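Long-range contact in inositol monophosphatase family protein (Staphylococcus aureus, PDB 5I3S), which probably hydrolyses phosphate monoesters such as inositol monophosphate, as a metal-dependent phosphatase of the FIG superfamily with the sugar phosphatase fold: residues D83-T88 with E96-S101. Numbering follows the deposited sequence.
Sequences DPIDGT and ENFAIS
D86 O is gripped by two donors, A99 N (2.9 Å) and the hydroxyl of S183, while F98 CA adds a CH...O contact. It belongs to an antiparallel beta ladder interrupted by a bulge, in which DPIDGT, the DPxDGT signature of the inositol monophosphatase family, lies against the start of strand 99-106. D86 N returns a 2.8 Å bond to A99 O, with 167° at the hydrogen. Beyond the corner at P84, the second hydrogen-bonded pair joins D83 and S101: D83 N reaches S101 O at 2.9 Å, and S101 N bonds D83 O. Two residues on the signature side face one on the other: I100 lies across from P84 and I85, and its CG1, anti to the carbonyl carbon, is tightly placed against P84 O (3.1 Å).

The side chains of D83, D86, A99 and S101 share one face of the ladder. With CG anti to its backbone N (chi1 -167°), D86 carries its carboxylate toward helix 184-193, where OD2 accepts the N-H of A185. The carboxylates of D83 and D86 both come close to that of D208, an acidic cluster consistent with the metal site of this family, in which the signature aspartates are ligands. I100 packs on helix 2-24 instead, and F98 meets the ring of F91. G87 is the N-cap of helix 88-94; G87 O lies 3.6 Å from F98 CB, while I85 CG2 approaches the same CB at 4.2 Å.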
loop_
_atom_site.group_PDB
_atom_site.type_symbol
_atom_site.label_atom_id
_atom_site.label_comp_id
_atom_site.label_asym_id
_atom_site.label_seq_id
_atom_site.Cartn_x
_atom_site.Cartn_y
_atom_site.Cartn_z
ATOM N N ASP A 83 2.494 -20.323 4.038
ATOM C CA ASP A 83 3.579 -19.380 3.700
ATOM C C ASP A 83 4.098 -18.761 5.010
ATOM O O ASP A 83 3.416 -17.917 5.639
ATOM C CB ASP A 83 3.144 -18.288 2.701
ATOM C CG ASP A 83 4.361 -17.562 2.050
ATOM O OD1 ASP A 83 5.490 -17.733 2.528
ATOM O OD2 ASP A 83 4.187 -16.779 1.092
ATOM N N PRO A 84 5.268 -19.212 5.457
ATOM C CA PRO A 84 5.914 -18.627 6.643
ATOM C C PRO A 84 6.021 -17.107 6.572
ATOM O O PRO A 84 5.670 -16.483 7.549
ATOM C CB PRO A 84 7.294 -19.319 6.685
ATOM C CG PRO A 84 7.429 -19.937 5.336
ATOM C CD PRO A 84 6.046 -20.363 4.974
ATOM N N ILE A 85 6.436 -16.531 5.431
ATOM C CA ILE A 85 6.488 -15.076 5.232
ATOM C C ILE A 85 5.976 -14.700 3.843
ATOM O O ILE A 85 6.688 -14.852 2.862
ATOM C CB ILE A 85 7.908 -14.516 5.415
ATOM C CG1 ILE A 85 8.461 -14.807 6.834
ATOM C CG2 ILE A 85 7.956 -13.007 5.158
ATOM C CD1 ILE A 85 9.999 -14.724 6.925
ATOM N N ASP A 86 4.728 -14.239 3.761
ATOM C CA ASP A 86 4.197 -13.676 2.561
ATOM C C ASP A 86 4.385 -12.151 2.526
ATOM O O ASP A 86 3.828 -11.437 3.370
ATOM C CB ASP A 86 2.692 -13.992 2.403
ATOM C CG ASP A 86 2.188 -13.666 0.976
ATOM O OD1 ASP A 86 2.989 -13.730 0.023
ATOM O OD2 ASP A 86 1.025 -13.306 0.802
ATOM N N GLY A 87 5.096 -11.675 1.506
ATOM C CA GLY A 87 5.618 -10.352 1.469
ATOM C C GLY A 87 7.075 -10.268 1.919
ATOM O O GLY A 87 7.440 -9.385 2.720
ATOM N N THR A 88 7.924 -11.136 1.378
ATOM C CA THR A 88 9.317 -11.139 1.819
ATOM C C THR A 88 10.032 -9.803 1.524
ATOM O O THR A 88 10.834 -9.333 2.338
ATOM C CB THR A 88 10.134 -12.332 1.235
ATOM O OG1 THR A 88 9.954 -12.370 -0.165
ATOM C CG2 THR A 88 9.645 -13.673 1.740
ATOM N N GLU A 96 7.803 -4.865 8.142
ATOM C CA GLU A 96 6.387 -4.949 8.437
ATOM C C GLU A 96 5.660 -5.113 7.110
ATOM O O GLU A 96 6.309 -5.188 6.063
ATOM C CB GLU A 96 5.856 -3.699 9.208
ATOM C CG GLU A 96 5.918 -2.402 8.425
ATOM C CD GLU A 96 5.396 -1.160 9.159
ATOM O OE1 GLU A 96 5.360 -0.092 8.495
ATOM O OE2 GLU A 96 5.042 -1.224 10.352
ATOM N N ASN A 97 4.328 -5.222 7.173
ATOM C CA ASN A 97 3.472 -5.465 6.017
ATOM C C ASN A 97 3.690 -6.793 5.350
ATOM O O ASN A 97 3.635 -6.895 4.115
ATOM C CB ASN A 97 3.565 -4.274 5.020
ATOM C CG ASN A 97 3.224 -2.968 5.702
ATOM O OD1 ASN A 97 2.314 -2.915 6.542
ATOM N ND2 ASN A 97 3.954 -1.948 5.398
ATOM N N PHE A 98 3.889 -7.818 6.193
ATOM C CA PHE A 98 4.062 -9.181 5.744
ATOM C C PHE A 98 3.272 -10.088 6.651
ATOM O O PHE A 98 3.100 -9.789 7.821
ATOM C CB PHE A 98 5.530 -9.613 5.796
ATOM C CG PHE A 98 6.150 -9.520 7.174
ATOM C CD1 PHE A 98 6.039 -10.576 8.092
ATOM C CD2 PHE A 98 6.836 -8.399 7.542
ATOM C CE1 PHE A 98 6.610 -10.502 9.356
ATOM C CE2 PHE A 98 7.422 -8.308 8.804
ATOM C CZ PHE A 98 7.306 -9.354 9.712
ATOM N N ALA A 99 2.809 -11.207 6.119
ATOM C CA ALA A 99 1.950 -12.098 6.909
ATOM C C ALA A 99 2.452 -13.545 6.921
ATOM O O ALA A 99 3.084 -13.965 5.986
ATOM C CB ALA A 99 0.521 -12.045 6.384
ATOM N N ILE A 100 2.170 -14.277 7.984
ATOM C CA ILE A 100 2.154 -15.725 7.879
ATOM C C ILE A 100 0.721 -16.095 7.450
ATOM O O ILE A 100 -0.250 -15.466 7.922
ATOM C CB ILE A 100 2.462 -16.441 9.199
ATOM C CG1 ILE A 100 3.695 -15.871 9.900
ATOM C CG2 ILE A 100 2.618 -17.947 8.952
ATOM C CD1 ILE A 100 3.755 -16.198 11.385
ATOM N N SER A 101 0.617 -17.059 6.528
ATOM C CA SER A 101 -0.648 -17.522 5.970
ATOM C C SER A 101 -0.783 -19.041 6.058
ATOM O O SER A 101 0.080 -19.760 5.619
ATOM C CB SER A 101 -0.734 -17.141 4.486
ATOM O OG SER A 101 -2.003 -17.474 3.901
#